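Local coordinates for protein pectinesterase (Sitophilus oryzae, PDB 4PMH) that hydrolyses the methyl esters of pectin, releasing methanol and polygalacturonate, and probably serves the weevil in digesting plant cell walls, at residues T183-Q189 and V211-Y216; A8-I12 and I323-W329; A58-T64 and P83-L89; T275-S281 and D320-N324. All coordinates share one frame; numbering follows the deposited sequence.

Contact 1: residues T183-Q189 and V211-Y216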
loop_
_atom_site.group_PDB
_atom_site.type_symbol
_atom_site.label_atom_id
_atom_site.label_comp_id
_atom_site.label_asym_id
_atom_site.label_seq_id
_atom_site.Cartn_x
_atom_site.Cartn_y
_atom_site.Cartn_z
ATOM N N THR A 183 5.999 -0.678 2.792
ATOM C CA THR A 183 6.145 -1.157 4.182
ATOM C C THR A 183 6.593 -2.633 4.167
ATOM O O THR A 183 6.032 -3.461 3.436
ATOM C CB THR A 183 4.844 -0.978 5.030
ATOM O OG1 THR A 183 3.875 -1.949 4.658
ATOM C CG2 THR A 183 4.241 0.415 4.877
ATOM N N ASN A 184 7.609 -2.935 4.976
ATOM C CA ASN A 184 8.227 -4.268 5.052
ATOM C C ASN A 184 8.158 -4.890 6.446
ATOM O O ASN A 184 8.625 -6.016 6.640
ATOM C CB ASN A 184 9.684 -4.129 4.632
ATOM C CG ASN A 184 10.407 -5.449 4.507
ATOM O OD1 ASN A 184 11.307 -5.739 5.290
ATOM N ND2 ASN A 184 10.075 -6.228 3.486
ATOM N N SER A 185 7.563 -4.186 7.401
ATOM C CA SER A 185 7.596 -4.594 8.796
ATOM C C SER A 185 6.242 -4.536 9.462
ATOM O O SER A 185 5.276 -4.059 8.892
ATOM C CB SER A 185 8.520 -3.669 9.577
ATOM O OG SER A 185 9.845 -3.854 9.167
ATOM N N ASP A 186 6.218 -4.998 10.703
ATOM C CA ASP A 186 4.993 -5.167 11.475
ATOM C C ASP A 186 4.718 -3.905 12.301
ATOM O O ASP A 186 5.645 -3.192 12.683
ATOM C CB ASP A 186 5.163 -6.399 12.387
ATOM C CG ASP A 186 3.863 -6.828 13.096
ATOM O OD1 ASP A 186 2.776 -6.803 12.492
ATOM O OD2 ASP A 186 3.956 -7.230 14.275
ATOM N N GLN A 187 3.430 -3.664 12.560
ATOM C CA GLN A 187 2.917 -2.579 13.390
ATOM C C GLN A 187 3.163 -1.184 12.846
ATOM O O GLN A 187 3.439 -0.249 13.605
ATOM C CB GLN A 187 3.412 -2.718 14.844
ATOM C CG GLN A 187 3.098 -4.094 15.396
ATOM C CD GLN A 187 3.531 -4.292 16.820
ATOM O OE1 GLN A 187 3.692 -3.329 17.595
ATOM N NE2 GLN A 187 3.719 -5.560 17.193
ATOM N N ILE A 188 3.022 -1.039 11.534
ATOM C CA ILE A 188 3.100 0.260 10.886
ATOM C C ILE A 188 1.735 0.949 10.898
ATOM O O ILE A 188 0.701 0.336 10.609
ATOM C CB ILE A 188 3.551 0.150 9.416
ATOM C CG1 ILE A 188 4.772 -0.748 9.281
ATOM C CG2 ILE A 188 3.873 1.533 8.863
ATOM C CD1 ILE A 188 5.880 -0.458 10.259
ATOM N N GLN A 189 1.733 2.233 11.206
ATOM C CA GLN A 189 0.514 2.999 11.269
ATOM C C GLN A 189 0.671 4.193 10.341
ATOM O O GLN A 189 1.662 4.921 10.430
ATOM C CB GLN A 189 0.269 3.482 12.698
ATOM C CG GLN A 189 0.149 2.388 13.735
ATOM C CD GLN A 189 0.103 2.958 15.143
ATOM O OE1 GLN A 189 1.106 2.988 15.840
ATOM N NE2 GLN A 189 -1.055 3.450 15.550
ATOM N N VAL A 211 3.219 -12.517 10.368
ATOM C CA VAL A 211 2.488 -11.431 10.974
ATOM C C VAL A 211 3.173 -10.111 10.583
ATOM O O VAL A 211 4.231 -9.763 11.103
ATOM C CB VAL A 211 2.442 -11.647 12.503
ATOM C CG1 VAL A 211 1.982 -10.418 13.255
ATOM C CG2 VAL A 211 1.533 -12.829 12.816
ATOM N N GLU A 212 2.577 -9.405 9.629
ATOM C CA GLU A 212 3.126 -8.147 9.094
ATOM C C GLU A 212 1.944 -7.202 8.904
ATOM O O GLU A 212 1.343 -7.152 7.837
ATOM C CB GLU A 212 3.868 -8.368 7.766
ATOM C CG GLU A 212 4.710 -7.171 7.324
ATOM C CD GLU A 212 5.331 -7.326 5.935
ATOM O OE1 GLU A 212 5.418 -8.454 5.416
ATOM O OE2 GLU A 212 5.717 -6.310 5.334
ATOM N N ARG A 213 1.627 -6.470 9.973
ATOM C CA ARG A 213 0.387 -5.730 10.074
ATOM C C ARG A 213 0.600 -4.226 9.896
ATOM O O ARG A 213 1.566 -3.658 10.402
ATOM C CB ARG A 213 -0.250 -5.978 11.440
ATOM C CG ARG A 213 -0.617 -7.440 11.648
ATOM C CD ARG A 213 -0.879 -7.747 13.107
ATOM N NE ARG A 213 0.348 -7.714 13.900
ATOM C CZ ARG A 213 0.484 -8.260 15.114
ATOM N NH1 ARG A 213 -0.534 -8.894 15.705
ATOM N NH2 ARG A 213 1.661 -8.185 15.734
ATOM N N SER A 214 -0.316 -3.607 9.172
ATOM C CA SER A 214 -0.307 -2.152 8.981
ATOM C C SER A 214 -1.721 -1.625 9.068
ATOM O O SER A 214 -2.671 -2.331 8.746
ATOM C CB SER A 214 0.376 -1.734 7.661
ATOM O OG SER A 214 -0.095 -2.461 6.544
ATOM N N TYR A 215 -1.842 -0.390 9.554
ATOM C CA TYR A 215 -3.124 0.217 9.833
ATOM C C TYR A 215 -3.127 1.618 9.253
ATOM O O TYR A 215 -2.390 2.510 9.734
ATOM C CB TYR A 215 -3.357 0.300 11.339
ATOM C CG TYR A 215 -4.805 0.411 11.781
ATOM C CD1 TYR A 215 -5.798 0.914 10.958
ATOM C CD2 TYR A 215 -5.169 0.019 13.059
ATOM C CE1 TYR A 215 -7.120 0.999 11.383
ATOM C CE2 TYR A 215 -6.482 0.114 13.495
ATOM C CZ TYR A 215 -7.452 0.611 12.640
ATOM O OH TYR A 215 -8.764 0.703 13.067
ATOM N N TYR A 216 -3.954 1.783 8.234
ATOM C CA TYR A 216 -4.179 3.035 7.536
ATOM C C TYR A 216 -5.489 3.657 7.996
ATOM O O TYR A 216 -6.517 3.054 7.888
ATOM C CB TYR A 216 -4.271 2.775 6.039
ATOM C CG TYR A 216 -2.988 2.253 5.467
ATOM C CD1 TYR A 216 -2.594 0.924 5.656
ATOM C CD2 TYR A 216 -2.144 3.094 4.760
ATOM C CE1 TYR A 216 -1.383 0.455 5.140
ATOM C CE2 TYR A 216 -0.956 2.644 4.247
ATOM C CZ TYR A 216 -0.573 1.329 4.442
ATOM O OH TYR A 216 0.625 0.926 3.916
HETATM O O HOH W 1 4.230 -4.041 6.275
HETATM O O HOH W 2 1.331 -1.523 4.590
HETATM O O HOH W 3 7.849 -9.005 6.867
HETATM O O HOH W 4 2.909 -3.491 8.042
#

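Contact 2: residues A8-I12 and I323-W329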
loop_
_atom_site.group_PDB
_atom_site.type_symbol
_atom_site.label_atom_id
_atom_site.label_comp_id
_atom_site.label_asym_id
_atom_site.label_seq_id
_atom_site.Cartn_x
_atom_site.Cartn_y
_atom_site.Cartn_z
ATOM N N ALA A 8 -20.843 -15.824 -8.925
ATOM C CA ALA A 8 -19.513 -16.322 -9.238
ATOM C C ALA A 8 -18.536 -15.199 -9.642
ATOM O O ALA A 8 -17.316 -15.365 -9.481
ATOM C CB ALA A 8 -19.607 -17.376 -10.350
ATOM N N SER A 9 -19.052 -14.081 -10.167
ATOM C CA SER A 9 -18.212 -12.931 -10.551
ATOM C C SER A 9 -18.132 -11.864 -9.448
ATOM O O SER A 9 -17.275 -10.992 -9.483
ATOM C CB SER A 9 -18.714 -12.296 -11.836
ATOM O OG SER A 9 -18.467 -13.163 -12.934
ATOM N N ARG A 10 -19.010 -11.965 -8.454
ATOM C CA ARG A 10 -19.041 -10.996 -7.369
ATOM C C ARG A 10 -19.604 -11.592 -6.090
ATOM O O ARG A 10 -20.763 -11.338 -5.716
ATOM C CB ARG A 10 -19.834 -9.763 -7.784
ATOM C CG ARG A 10 -19.615 -8.605 -6.826
ATOM C CD ARG A 10 -20.181 -7.290 -7.336
ATOM N NE ARG A 10 -19.773 -6.202 -6.457
ATOM C CZ ARG A 10 -19.970 -4.906 -6.680
ATOM N NH1 ARG A 10 -20.605 -4.479 -7.780
ATOM N NH2 ARG A 10 -19.538 -4.023 -5.779
ATOM N N PRO A 11 -18.778 -12.401 -5.404
ATOM C CA PRO A 11 -19.213 -13.049 -4.175
ATOM C C PRO A 11 -19.329 -12.079 -3.015
ATOM O O PRO A 11 -18.539 -11.132 -2.898
ATOM C CB PRO A 11 -18.139 -14.109 -3.912
ATOM C CG PRO A 11 -16.986 -13.772 -4.792
ATOM C CD PRO A 11 -17.450 -12.846 -5.863
ATOM N N ILE A 12 -20.330 -12.318 -2.186
ATOM C CA ILE A 12 -20.647 -11.483 -1.041
ATOM C C ILE A 12 -20.693 -12.350 0.203
ATOM O O ILE A 12 -21.321 -13.394 0.208
ATOM C CB ILE A 12 -22.038 -10.801 -1.206
ATOM C CG1 ILE A 12 -22.103 -10.000 -2.505
ATOM C CG2 ILE A 12 -22.391 -9.951 0.017
ATOM C CD1 ILE A 12 -21.126 -8.842 -2.623
ATOM N N ILE A 323 -16.670 1.317 -11.429
ATOM C CA ILE A 323 -16.265 -0.069 -11.639
ATOM C C ILE A 323 -17.252 -0.849 -12.473
ATOM O O ILE A 323 -18.423 -0.472 -12.643
ATOM C CB ILE A 323 -16.054 -0.831 -10.311
ATOM C CG1 ILE A 323 -17.365 -0.907 -9.504
ATOM C CG2 ILE A 323 -14.948 -0.172 -9.499
ATOM C CD1 ILE A 323 -17.471 -2.137 -8.634
ATOM N N ASN A 324 -16.752 -1.961 -12.980
ATOM C CA ASN A 324 -17.573 -2.959 -13.610
ATOM C C ASN A 324 -18.453 -3.649 -12.562
ATOM O O ASN A 324 -18.003 -4.509 -11.826
ATOM C CB ASN A 324 -16.686 -3.976 -14.296
ATOM C CG ASN A 324 -17.465 -4.890 -15.190
ATOM O OD1 ASN A 324 -18.608 -5.221 -14.902
ATOM N ND2 ASN A 324 -16.856 -5.298 -16.294
ATOM N N THR A 325 -19.718 -3.272 -12.539
ATOM C CA THR A 325 -20.629 -3.626 -11.460
ATOM C C THR A 325 -21.020 -5.112 -11.460
ATOM O O THR A 325 -21.397 -5.659 -10.412
ATOM C CB THR A 325 -21.863 -2.681 -11.503
ATOM O OG1 THR A 325 -21.696 -1.650 -10.524
ATOM C CG2 THR A 325 -23.169 -3.392 -11.239
ATOM N N SER A 326 -20.934 -5.754 -12.624
ATOM C CA SER A 326 -21.186 -7.203 -12.735
ATOM C C SER A 326 -19.941 -8.061 -12.446
ATOM O O SER A 326 -20.076 -9.202 -11.988
ATOM C CB SER A 326 -21.713 -7.567 -14.131
ATOM O OG SER A 326 -22.516 -6.538 -14.665
ATOM N N GLY A 327 -18.751 -7.517 -12.728
ATOM C CA GLY A 327 -17.487 -8.252 -12.637
ATOM C C GLY A 327 -16.301 -7.364 -12.266
ATOM O O GLY A 327 -15.436 -7.059 -13.109
ATOM N N PRO A 328 -16.247 -6.946 -10.988
ATOM C CA PRO A 328 -15.246 -6.023 -10.470
ATOM C C PRO A 328 -13.849 -6.636 -10.221
ATOM O O PRO A 328 -12.921 -5.903 -9.860
ATOM C CB PRO A 328 -15.864 -5.539 -9.152
ATOM C CG PRO A 328 -16.817 -6.606 -8.751
ATOM C CD PRO A 328 -17.157 -7.439 -9.945
ATOM N N TRP A 329 -13.707 -7.949 -10.408
ATOM C CA TRP A 329 -12.458 -8.651 -10.142
ATOM C C TRP A 329 -11.927 -9.240 -11.439
ATOM O O TRP A 329 -12.627 -10.004 -12.093
ATOM C CB TRP A 329 -12.722 -9.785 -9.186
ATOM C CG TRP A 329 -13.415 -9.401 -7.928
ATOM C CD1 TRP A 329 -14.640 -9.837 -7.526
ATOM C CD2 TRP A 329 -12.939 -8.529 -6.901
ATOM N NE1 TRP A 329 -14.973 -9.282 -6.312
ATOM C CE2 TRP A 329 -13.936 -8.493 -5.891
ATOM C CE3 TRP A 329 -11.755 -7.801 -6.704
ATOM C CZ2 TRP A 329 -13.797 -7.740 -4.722
ATOM C CZ3 TRP A 329 -11.617 -7.042 -5.535
ATOM C CH2 TRP A 329 -12.629 -7.032 -4.553
HETATM O O HOH W 5 -15.421 -10.248 -11.567
HETATM O O HOH W 6 -17.039 -9.451 -4.491
#

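Contact 3: residues A58-T64 and P83-L89. Unlike the reference sequence in segment 58-64: Ala61 (reference Thr).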
loop_
_atom_site.group_PDB
_atom_site.type_symbol
_atom_site.label_atom_id
_atom_site.label_comp_id
_atom_site.label_asym_id
_atom_site.label_seq_id
_atom_site.Cartn_x
_atom_site.Cartn_y
_atom_site.Cartn_z
ATOM N N ALA A 58 17.700 9.945 14.901
ATOM C CA ALA A 58 16.787 9.194 15.771
ATOM C C ALA A 58 17.181 7.711 15.899
ATOM O O ALA A 58 17.192 7.150 16.999
ATOM C CB ALA A 58 15.353 9.327 15.268
ATOM N N ILE A 59 17.530 7.078 14.777
ATOM C CA ILE A 59 17.923 5.678 14.802
ATOM C C ILE A 59 19.254 5.486 15.543
ATOM O O ILE A 59 19.357 4.609 16.418
ATOM C CB ILE A 59 18.001 5.097 13.381
ATOM C CG1 ILE A 59 16.597 5.050 12.789
ATOM C CG2 ILE A 59 18.662 3.708 13.403
ATOM C CD1 ILE A 59 16.526 4.475 11.395
ATOM N N ASN A 60 20.242 6.323 15.217
ATOM C CA ASN A 60 21.580 6.210 15.796
ATOM C C ASN A 60 21.560 6.444 17.318
ATOM O O ASN A 60 22.335 5.829 18.047
ATOM C CB ASN A 60 22.562 7.182 15.151
ATOM C CG ASN A 60 22.910 6.817 13.712
ATOM O OD1 ASN A 60 22.901 5.643 13.310
ATOM N ND2 ASN A 60 23.211 7.834 12.922
ATOM N N ALA A 61 20.647 7.275 17.796
ATOM C CA ALA A 61 20.592 7.573 19.229
ATOM C C ALA A 61 20.041 6.421 20.034
ATOM O O ALA A 61 20.221 6.389 21.246
ATOM C CB ALA A 61 19.791 8.824 19.495
ATOM N N GLY A 62 19.350 5.496 19.371
ATOM C CA GLY A 62 18.923 4.261 19.998
ATOM C C GLY A 62 17.848 4.478 21.041
ATOM O O GLY A 62 17.172 5.495 21.042
ATOM N N GLY A 63 17.705 3.519 21.946
ATOM C CA GLY A 63 16.667 3.592 22.982
ATOM C C GLY A 63 15.353 2.954 22.543
ATOM O O GLY A 63 15.192 2.557 21.383
ATOM N N THR A 64 14.416 2.879 23.483
ATOM C CA THR A 64 13.107 2.271 23.285
ATOM C C THR A 64 11.982 3.285 23.271
ATOM O O THR A 64 10.826 2.924 23.034
ATOM C CB THR A 64 12.782 1.345 24.464
ATOM O OG1 THR A 64 12.878 2.090 25.707
ATOM C CG2 THR A 64 13.734 0.199 24.471
ATOM N N PRO A 83 15.694 1.980 7.933
ATOM C CA PRO A 83 16.225 0.632 8.075
ATOM C C PRO A 83 15.743 -0.016 9.373
ATOM O O PRO A 83 15.259 0.671 10.259
ATOM C CB PRO A 83 17.735 0.862 8.112
ATOM C CG PRO A 83 17.867 2.180 8.783
ATOM C CD PRO A 83 16.690 2.993 8.312
ATOM N N ASN A 84 15.908 -1.325 9.482
ATOM C CA ASN A 84 15.443 -2.050 10.669
ATOM C C ASN A 84 16.107 -1.480 11.924
ATOM O O ASN A 84 17.308 -1.237 11.930
ATOM C CB ASN A 84 15.725 -3.547 10.544
ATOM C CG ASN A 84 14.802 -4.405 11.421
ATOM O OD1 ASN A 84 14.118 -3.915 12.317
ATOM N ND2 ASN A 84 14.790 -5.694 11.154
ATOM N N THR A 85 15.306 -1.213 12.951
ATOM C CA THR A 85 15.782 -0.618 14.190
ATOM C C THR A 85 14.754 -0.910 15.269
ATOM O O THR A 85 13.607 -1.157 14.963
ATOM C CB THR A 85 15.958 0.921 14.073
ATOM O OG1 THR A 85 16.241 1.483 15.357
ATOM C CG2 THR A 85 14.692 1.608 13.530
ATOM N N LYS A 86 15.170 -0.886 16.526
ATOM C CA LYS A 86 14.249 -1.071 17.659
ATOM C C LYS A 86 13.735 0.267 18.170
ATOM O O LYS A 86 12.915 0.297 19.090
ATOM C CB LYS A 86 14.933 -1.797 18.830
ATOM C CG LYS A 86 15.709 -3.061 18.476
ATOM C CD LYS A 86 14.842 -4.085 17.764
ATOM C CE LYS A 86 15.454 -5.484 17.833
ATOM N NZ LYS A 86 15.150 -6.163 19.135
ATOM N N VAL A 87 14.229 1.373 17.605
ATOM C CA VAL A 87 13.699 2.695 17.964
ATOM C C VAL A 87 12.320 2.928 17.316
ATOM O O VAL A 87 12.229 2.948 16.070
ATOM C CB VAL A 87 14.621 3.846 17.513
ATOM C CG1 VAL A 87 14.034 5.173 17.974
ATOM C CG2 VAL A 87 16.033 3.668 18.067
ATOM N N PRO A 88 11.253 3.131 18.136
ATOM C CA PRO A 88 9.957 3.478 17.537
ATOM C C PRO A 88 9.970 4.918 17.014
ATOM O O PRO A 88 10.301 5.845 17.752
ATOM C CB PRO A 88 8.947 3.306 18.702
ATOM C CG PRO A 88 9.733 2.697 19.820
ATOM C CD PRO A 88 11.156 3.130 19.602
ATOM N N LEU A 89 9.586 5.094 15.754
ATOM C CA LEU A 89 9.627 6.391 15.109
ATOM C C LEU A 89 8.252 6.860 14.631
ATOM O O LEU A 89 7.481 6.088 14.051
ATOM C CB LEU A 89 10.565 6.314 13.910
ATOM C CG LEU A 89 12.004 5.833 14.115
ATOM C CD1 LEU A 89 12.709 5.766 12.753
ATOM C CD2 LEU A 89 12.782 6.748 15.022
HETATM O O HOH W 7 18.825 1.620 16.308
#

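Contact 4: residues T275-S281 and D320-N324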
loop_
_atom_site.group_PDB
_atom_site.type_symbol
_atom_site.label_atom_id
_atom_site.label_comp_id
_atom_site.label_asym_id
_atom_site.label_seq_id
_atom_site.Cartn_x
_atom_site.Cartn_y
_atom_site.Cartn_z
ATOM N N THR A 275 -13.308 5.548 -5.350
ATOM C CA THR A 275 -13.812 6.497 -6.319
ATOM C C THR A 275 -12.732 6.801 -7.351
ATOM O O THR A 275 -11.703 6.112 -7.427
ATOM C CB THR A 275 -14.287 7.772 -5.583
ATOM O OG1 THR A 275 -15.014 8.606 -6.483
ATOM C CG2 THR A 275 -13.122 8.543 -4.991
ATOM N N GLY A 276 -12.959 7.825 -8.153
ATOM C CA GLY A 276 -11.976 8.172 -9.155
ATOM C C GLY A 276 -12.472 9.271 -10.049
ATOM O O GLY A 276 -13.528 9.852 -9.797
ATOM N N ASP A 277 -11.691 9.527 -11.100
ATOM C CA ASP A 277 -12.016 10.533 -12.094
ATOM C C ASP A 277 -13.279 10.150 -12.841
ATOM O O ASP A 277 -13.550 8.967 -13.058
ATOM C CB ASP A 277 -10.868 10.710 -13.107
ATOM C CG ASP A 277 -9.702 11.526 -12.559
ATOM O OD1 ASP A 277 -9.903 12.443 -11.711
ATOM O OD2 ASP A 277 -8.552 11.248 -12.994
ATOM N N SER A 278 -14.005 11.181 -13.268
ATOM C CA SER A 278 -15.325 11.071 -13.902
ATOM C C SER A 278 -15.305 10.204 -15.130
ATOM O O SER A 278 -16.287 9.551 -15.448
ATOM C CB SER A 278 -15.820 12.466 -14.308
ATOM O OG SER A 278 -15.463 13.415 -13.321
ATOM N N ALA A 279 -14.182 10.216 -15.835
ATOM C CA ALA A 279 -14.022 9.379 -17.008
ATOM C C ALA A 279 -14.423 7.919 -16.738
ATOM O O ALA A 279 -15.131 7.321 -17.556
ATOM C CB ALA A 279 -12.592 9.472 -17.521
ATOM N N TRP A 280 -13.994 7.372 -15.592
ATOM C CA TRP A 280 -14.319 5.983 -15.193
ATOM C C TRP A 280 -15.803 5.792 -14.893
ATOM O O TRP A 280 -16.326 4.689 -15.061
ATOM C CB TRP A 280 -13.547 5.557 -13.931
ATOM C CG TRP A 280 -12.090 5.611 -14.084
ATOM C CD1 TRP A 280 -11.236 6.424 -13.422
ATOM C CD2 TRP A 280 -11.306 4.828 -14.977
ATOM N NE1 TRP A 280 -9.949 6.195 -13.838
ATOM C CE2 TRP A 280 -9.963 5.218 -14.799
ATOM C CE3 TRP A 280 -11.606 3.821 -15.905
ATOM C CZ2 TRP A 280 -8.917 4.648 -15.523
ATOM C CZ3 TRP A 280 -10.569 3.258 -16.634
ATOM C CH2 TRP A 280 -9.242 3.663 -16.435
ATOM N N SER A 281 -16.450 6.855 -14.408
ATOM C CA SER A 281 -17.901 6.865 -14.192
ATOM C C SER A 281 -18.665 6.545 -15.470
ATOM O O SER A 281 -19.580 5.728 -15.450
ATOM C CB SER A 281 -18.391 8.199 -13.605
ATOM O OG SER A 281 -18.781 8.028 -12.252
ATOM N N ASP A 320 -18.007 3.946 -5.726
ATOM C CA ASP A 320 -18.682 4.786 -6.719
ATOM C C ASP A 320 -18.822 4.032 -8.032
ATOM O O ASP A 320 -18.251 2.966 -8.207
ATOM C CB ASP A 320 -18.006 6.148 -6.879
ATOM C CG ASP A 320 -18.227 7.059 -5.672
ATOM O OD1 ASP A 320 -19.207 6.897 -4.928
ATOM O OD2 ASP A 320 -17.411 7.943 -5.415
ATOM N N GLY A 321 -19.633 4.571 -8.933
ATOM C CA GLY A 321 -19.952 3.902 -10.173
ATOM C C GLY A 321 -18.849 4.014 -11.190
ATOM O O GLY A 321 -19.098 4.372 -12.325
ATOM N N ILE A 322 -17.633 3.684 -10.787
ATOM C CA ILE A 322 -16.481 3.735 -11.665
ATOM C C ILE A 322 -16.052 2.321 -12.052
ATOM O O ILE A 322 -15.186 2.140 -12.901
ATOM C CB ILE A 322 -15.317 4.453 -10.973
ATOM C CG1 ILE A 322 -14.930 3.741 -9.671
ATOM C CG2 ILE A 322 -15.713 5.898 -10.672
ATOM C CD1 ILE A 322 -13.548 4.079 -9.177
ATOM N N ILE A 323 -16.670 1.317 -11.429
ATOM C CA ILE A 323 -16.265 -0.069 -11.639
ATOM C C ILE A 323 -17.252 -0.849 -12.473
ATOM O O ILE A 323 -18.423 -0.472 -12.643
ATOM C CB ILE A 323 -16.054 -0.831 -10.311
ATOM C CG1 ILE A 323 -17.365 -0.907 -9.504
ATOM C CG2 ILE A 323 -14.948 -0.172 -9.499
ATOM C CD1 ILE A 323 -17.471 -2.137 -8.634
ATOM N N ASN A 324 -16.752 -1.961 -12.980
ATOM C CA ASN A 324 -17.573 -2.959 -13.610
ATOM C C ASN A 324 -18.453 -3.649 -12.562
ATOM O O ASN A 324 -18.003 -4.509 -11.826
ATOM C CB ASN A 324 -16.686 -3.976 -14.296
ATOM C CG ASN A 324 -17.465 -4.890 -15.190
ATOM O OD1 ASN A 324 -18.608 -5.221 -14.902
ATOM N ND2 ASN A 324 -16.856 -5.298 -16.294
#

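Contact 1: residues T183-Q189 and V211-Y216
Asp186 OD1 is gripped twice by one residue: the backbone N of Arg213 reaches it at 2.8 Å on the anti lone pair, and Arg213 NE at 3.0 Å on the syn lone pair. The second oxygen, Asp186 OD2, takes Arg213 NH2 at 2.9 Å through its syn lone pair. Carboxylate and guanidinium thus meet side-on in a two-pronged salt bridge, their planes 11° apart and both bonds close to straight. The arginine chain bends at chi3 (-71°), which swings NE and NH2 round to the acid running alongside it; Val211 CG1 sits over one face of the guanidinium, toward its rim, and NH1 bonds Leu27 O. Beyond this pair the segments join as parallel strands of the right-handed beta-helix typical of pectinesterases. Ile188 N donates to Arg213 O, and Tyr215 N to Ile188 O at 2.8 Å. Glu212, extended with CG anti to its N (chi1 -167°), lays CG near Ser185 O at 3.5 Å; its OE2 is held by Gly207 N and by a water that also bonds Thr183 OG1 and Ser185 O. A further water links Thr183 OG1, Ser214 OG and Tyr216 OH, lying at the edge of the Tyr216 ring, in its plane. Were Asp186 an alanine, the Arg213 guanidinium would probably lose this counter-charge and be less firmly fixed, held mainly through NH1, and the backbone N would lack this acceptor. With three donors from one residue on a single carboxylate, the aspartate is likely to stay ionised, tying the turn before strand 188-191 to the start of strand 213-217.

Contact 2: residues A8-I12 and I323-W329
Arg10 lies across Pro328 at about a right angle, its CD 3.7 Å from Pro328 CG, and this crossing is the close-packed part of the contact. CG stands anti to the backbone N (chi1 -166°) and the chain runs extended to NE, long enough to carry the guanidinium past the proline to the loop beyond. There NH1 donates to Thr325 O at 3.0 Å, the oxygen lying near the guanidinium plane while the donor is tilted 20° from the carbonyl plane. Pro328 CG rests over one face of the same group, and Ile323 CD1 approaches NH2 to 4.0 Å. NE forms a salt bridge with Glu358, and NH2 bonds Gly365 O near the C-terminus, so the buried charge is probably balanced and its N-H groups are shared among several acceptors. The other side is looser and wetter. Ser9 CB merely touches Ser326 O at 3.4 Å, beside the exposed bend where Asn324 OD1 receives Gly327 N in an Asx motif. One water joins Ser9 O to Trp329 N; another, in the plane of the indole, accepts from Trp329 NE1 at 2.8 Å and donates to Pro11 O. Direct contact with the indole is slight: Ser9 O comes to its edge, 3.5 Å from CD1. The N-terminal segment 8-12 thereby covers the last turns of the beta-helix. Pro11 touches Trp357 of strand 355-359, Pro328 and Trp329 lie on Leu288 of strand 286-290, and Trp329 also reaches Leu312 and Ile314 of strand 311-315.

Contact 3: residues A58-T64 and P83-L89
The C-terminal end of helix 51-61, near one end of the beta-helix, packs on the loop leading from strand 80-82 into strand 89-93. Ile59 contributes more than any other residue. Its CD1 presses on Pro83 CD at 3.4 Å, tighter than ordinary van der Waals contact, and its CG2 lies 3.8 Å from Thr85 OG1. The side chains of Ile59 and Leu89 cross at about a right angle, Ile59 CG1 4.0 Å from Leu89 CD1, while Leu89 CD2 meets Ala58 CB at 3.6 Å. Shortening Ile59 to an alanine is likely to open a gap between Pro83, Thr85 and Leu89. The loop is shaped by an ST turn: Thr85 OG1, anti to its own N (chi1 172°), accepts from Val87 N at 3.0 Å. The same hydroxyl shares a water with Ile59 O, a polar link in a contact that has no direct hydrogen bond. Gly62, the first residue past the helix, has positive phi, and Val87 CG2 nestles against Gly62 CA at 3.5 Å. Pro88 CG then lies 3.4 Å from Thr64 O, where the chain leaves for strand 67-71, on which Ala58 touches Ile69 and Val87 touches Lys67.

Contact 4: residues T275-S281 and D320-N324
Ile322 lays its side chain against both the strand end and the helix start of segment 275-281. CD1 comes 3.3 Å from Thr275 O, CB meets Trp280 CB at 3.6 Å, and CG2 faces Ser281 N at 3.9 Å. CG1 is placed between the backbone N and the carbonyl carbon (chi1 59°), and chi2 is near trans (161°); together they extend CD1 to the Thr275 carbonyl. Trp280 touches the isoleucine with its CB, while the indole leads away to Val243 and Ala245 and bonds Lys244 O through NE1. In the beta-helix, strands 273-276 and 318-319 are parallel neighbours on successive turns, and the contact takes up where that pairing ends. There the hydroxyl of Thr275, still in its strand, donates to Asp320 OD2, just beyond strand 318-319, at 2.7 Å on the anti lone pair; the two side chains run alongside each other in the same direction. Gly321 then forms the centre of an inverse gamma turn that brings the chain against the first turn of helix 278-283. Its carbonyl oxygen receives a CA-H...O contact from Ser281 CA at 3.3 Å (164° at the hydrogen), and Ile322 CA makes a longer one, 3.5 Å, to Trp280 O.

In the fold
All four contacts are partly buried, but they occupy different parts of one beta-helix. Contact 1, the nearest to the chain's centre at about 10 Å, joins neighbouring strands and relies on charge, backbone bonds and waters. Contact 3, about 16 Å from it between centres and on the same side of the chain's centre, is mainly apolar, fitting a helix against a loop. Contacts 2 and 4 lie toward the other end and share Ile323 and Asn324: the loop after strand 318-319 meets helix 278-283 through Ile322, then the N-terminal segment through Ile323 and Thr325 to Trp329. Contact 2 joins residues over 300 positions apart and is arginine-led, whereas contact 4 mixes one hydroxyl-carboxylate bond with apolar packing.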